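Local coordinates for uncharacterised protein (Vibrio cholerae, PDB 5KKO) that is of unknown function but folds into an N-terminal strand and two packed helices and assembles with further copies of itself, at residues L18-I23 / E33-H38. Numbering follows the deposited sequence.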
ATOM      1  N   LEU C  18      19.084  -7.470  -9.375  1.00 10.43           N
ATOM      2  CA  LEU C  18      19.766  -6.299  -9.930  1.00 10.19           C
ATOM      3  C   LEU C  18      20.790  -6.711 -10.974  1.00 10.86           C
ATOM      4  O   LEU C  18      20.910  -6.062 -12.045  1.00 12.45           O
ATOM      5  CB  LEU C  18      20.425  -5.457  -8.797  1.00 10.35           C
ATOM      6  CG  LEU C  18      19.404  -4.595  -8.067  1.00  8.97           C
ATOM      7  CD1 LEU C  18      19.938  -4.176  -6.640  1.00 11.93           C
ATOM      8  CD2 LEU C  18      18.992  -3.338  -8.844  1.00 13.64           C
ATOM      9  N   ARG C  19      21.572  -7.731 -10.660  1.00 10.27           N
ATOM     10  CA  ARG C  19      22.579  -8.191 -11.606  1.00 11.13           C
ATOM     11  C   ARG C  19      21.930  -8.730 -12.872  1.00 10.16           C
ATOM     12  O   ARG C  19      22.411  -8.479 -14.006  1.00 10.67           O
ATOM     13  CB  ARG C  19      23.420  -9.257 -10.936  1.00 10.53           C
ATOM     14  CG  ARG C  19      24.489  -9.783 -11.868  1.00 13.15           C
ATOM     15  CD  ARG C  19      25.252 -10.885 -11.116  1.00 14.52           C
ATOM     16  NE  ARG C  19      25.950 -11.702 -12.106  1.00 19.82           N
ATOM     17  CZ  ARG C  19      27.024 -11.262 -12.709  1.00 21.46           C
ATOM     18  NH1 ARG C  19      27.529 -10.100 -12.302  1.00 20.46           N
ATOM     19  NH2 ARG C  19      27.633 -12.024 -13.635  1.00 31.00           N
ATOM     20  N   ILE C  20      20.840  -9.480 -12.718  1.00  8.78           N
ATOM     21  CA  ILE C  20      20.176 -10.095 -13.865  1.00 11.10           C
ATOM     22  C   ILE C  20      19.702  -9.019 -14.855  1.00 10.96           C
ATOM     23  O   ILE C  20      19.774  -9.235 -16.079  1.00 11.61           O
ATOM     24  CB  ILE C  20      19.014 -10.986 -13.398  1.00  9.46           C
ATOM     25  CG1 ILE C  20      19.506 -12.263 -12.810  1.00 12.19           C
ATOM     26  CG2 ILE C  20      18.057 -11.322 -14.621  1.00 10.97           C
ATOM     27  CD1 ILE C  20      18.439 -12.912 -11.897  1.00 16.03           C
ATOM     28  N   THR C  21      19.288  -7.833 -14.392  1.00 11.07           N
ATOM     29  CA  THR C  21      18.842  -6.852 -15.356  1.00 11.14           C
ATOM     30  C   THR C  21      19.913  -6.444 -16.360  1.00 12.77           C
ATOM     31  O   THR C  21      19.559  -5.983 -17.451  1.00 10.44           O
ATOM     32  CB  THR C  21      18.339  -5.551 -14.693  1.00 12.28           C
ATOM     33  OG1 THR C  21      19.400  -4.864 -14.025  1.00 12.57           O
ATOM     34  CG2 THR C  21      17.238  -5.832 -13.707  1.00 12.00           C
ATOM     35  N   THR C  22      21.212  -6.633 -16.055  1.00 11.10           N
ATOM     36  CA  THR C  22      22.237  -6.192 -16.975  1.00 13.38           C
ATOM     37  C   THR C  22      23.196  -7.312 -17.399  1.00 14.44           C
ATOM     38  O   THR C  22      24.231  -7.015 -18.014  1.00 14.11           O
ATOM     39  CB  THR C  22      23.031  -5.019 -16.390  1.00 14.21           C
ATOM     40  OG1 THR C  22      23.676  -5.402 -15.170  1.00 17.53           O
ATOM     41  CG2 THR C  22      22.120  -3.734 -16.127  1.00 16.52           C
ATOM     42  N   ILE C  23      22.843  -8.584 -17.154  0.79 10.36           N
ATOM     43  CA  ILE C  23      23.722  -9.669 -17.601  0.79 11.15           C
ATOM     44  C   ILE C  23      23.775  -9.666 -19.118  0.79 14.06           C
ATOM     45  O   ILE C  23      22.743  -9.853 -19.772  0.79 14.82           O
ATOM     46  CB  ILE C  23      23.236 -11.008 -17.077  0.79 10.23           C
ATOM     47  CG1 ILE C  23      23.482 -11.152 -15.580  0.79 12.74           C
ATOM     48  CG2 ILE C  23      24.034 -12.179 -17.810  0.79 13.46           C
ATOM     49  CD1 ILE C  23      22.934 -12.426 -14.980  0.79 16.40           C
ATOM     50  N   GLU C  33      12.283 -13.022 -18.118  1.00  8.53           N
ATOM     51  CA  GLU C  33      11.672 -14.265 -17.625  1.00  8.87           C
ATOM     52  C   GLU C  33      12.298 -14.684 -16.300  1.00 10.94           C
ATOM     53  O   GLU C  33      11.621 -15.273 -15.440  1.00 12.71           O
ATOM     54  CB  GLU C  33      11.838 -15.378 -18.696  1.00 11.47           C
ATOM     55  CG  GLU C  33      11.032 -15.163 -19.949  1.00 14.13           C
ATOM     56  CD  GLU C  33       9.572 -15.326 -19.763  1.00 26.40           C
ATOM     57  OE1 GLU C  33       9.113 -15.850 -18.709  1.00 25.17           O
ATOM     58  OE2 GLU C  33       8.868 -14.963 -20.723  1.00 35.20           O
ATOM     59  N   LEU C  34      13.617 -14.468 -16.137  1.00  9.42           N
ATOM     60  CA  LEU C  34      14.262 -14.842 -14.886  1.00 11.00           C
ATOM     61  C   LEU C  34      13.811 -13.929 -13.773  1.00 10.97           C
ATOM     62  O   LEU C  34      13.588 -14.378 -12.631  1.00 13.09           O
ATOM     63  CB  LEU C  34      15.765 -14.786 -15.102  1.00 16.63           C
ATOM     64  CG  LEU C  34      16.734 -15.382 -14.134  1.00 23.49           C
ATOM     65  CD1 LEU C  34      16.360 -16.877 -13.858  1.00 17.52           C
ATOM     66  CD2 LEU C  34      18.120 -15.270 -14.806  1.00 24.48           C
ATOM     67  N   ILE C  35      13.738 -12.619 -14.067  0.58  7.71           N
ATOM     68  CA  ILE C  35      13.130 -11.654 -13.131  0.58  8.99           C
ATOM     69  C   ILE C  35      11.749 -12.133 -12.709  0.58 10.81           C
ATOM     70  O   ILE C  35      11.463 -12.257 -11.506  0.58  8.01           O
ATOM     71  CB  ILE C  35      13.062 -10.249 -13.770  0.58  9.76           C
ATOM     72  CG1 ILE C  35      14.457  -9.652 -13.794  0.58  9.94           C
ATOM     73  CG2 ILE C  35      12.091  -9.253 -13.003  0.58 11.32           C
ATOM     74  CD1 ILE C  35      15.091  -9.601 -12.410  0.58 11.69           C
ATOM     75  N   LYS C  36      10.884 -12.426 -13.695  1.00 11.89           N
ATOM     76  CA  LYS C  36       9.502 -12.812 -13.408  1.00  9.54           C
ATOM     77  C   LYS C  36       9.472 -14.041 -12.494  1.00 10.51           C
ATOM     78  O   LYS C  36       8.674 -14.115 -11.561  1.00 10.58           O
ATOM     79  CB  LYS C  36       8.754 -13.022 -14.731  1.00 10.65           C
ATOM     80  CG  LYS C  36       7.251 -13.280 -14.509  1.00 13.97           C
ATOM     81  CD  LYS C  36       6.579 -13.953 -15.714  1.00 28.42           C
ATOM     82  CE  LYS C  36       6.716 -13.124 -16.950  1.00 33.25           C
ATOM     83  NZ  LYS C  36       5.762 -13.701 -17.965  1.00 37.90           N
ATOM     84  N   ALA C  37      10.321 -15.017 -12.757  1.00 10.86           N
ATOM     85  CA  ALA C  37      10.353 -16.201 -11.902  1.00  9.99           C
ATOM     86  C   ALA C  37      10.695 -15.816 -10.464  1.00 11.99           C
ATOM     87  O   ALA C  37      10.061 -16.315  -9.513  1.00 10.08           O
ATOM     88  CB  ALA C  37      11.357 -17.194 -12.458  1.00 11.56           C
ATOM     89  N   HIS C  38      11.690 -14.941 -10.270  1.00 11.52           N
ATOM     90  CA  HIS C  38      12.012 -14.543  -8.908  1.00 10.87           C
ATOM     91  C   HIS C  38      10.837 -13.811  -8.254  1.00 11.75           C
ATOM     92  O   HIS C  38      10.586 -13.982  -7.040  1.00 10.90           O
ATOM     93  CB  HIS C  38      13.268 -13.651  -8.920  1.00 11.60           C
ATOM     94  CG  HIS C  38      14.546 -14.426  -8.961  1.00 14.06           C
ATOM     95  ND1 HIS C  38      15.006 -15.175  -7.884  1.00 18.39           N
ATOM     96  CD2 HIS C  38      15.435 -14.617  -9.968  1.00 14.89           C
ATOM     97  CE1 HIS C  38      16.162 -15.734  -8.205  1.00 19.62           C
ATOM     98  NE2 HIS C  38      16.452 -15.423  -9.462  1.00 20.32           N
TER
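Ile20 and Ile35 mark the closest backbone approach, 7.3 Å between their CA atoms, where a type I beta turn from Ile20 to Ile23 follows helix 11-20 beside the middle of helix 28-43. A single side chain, Ile20, carries the contact: its CG1, CG2 and CD1 all reach Leu34, while CG2 also meets Ile35 and CD1 also meets His38. CG1 stands beside the backbone N and anti to the carbonyl carbon (chi1 -75°), and the extended chi2 of 159° carries CD1 outward to Leu34 CG at 3.7 Å, the two side chains crossing at about a right angle. CG1 meets the CD2 methyl of Leu34 at 3.9 Å. The other branch, CG2, lies 4.1 Å from Ile35 CG1, the two isoleucines sliding past each other in opposite directions. His38 borders this patch: its CD2 comes within 4.0 Å of Ile20 CD1, which approaches the ring obliquely. Thr21 OG1 turns back on its own segment and donates to Leu18 O over 2.8 Å, while Arg31 NH1 bonds to Thr21 O. Met17 extends the apolar surface by touching both Ile35 and His38, and Ile35 also packs on Ile35 of the second subunit. The contacts between the segments are essentially apolar and bury 213 Å² in all, so the two helices are probably joined here mainly by the hydrophobic effect and dispersion, with little directional constraint, and Ile35 links the intrachain packing to the subunit interface.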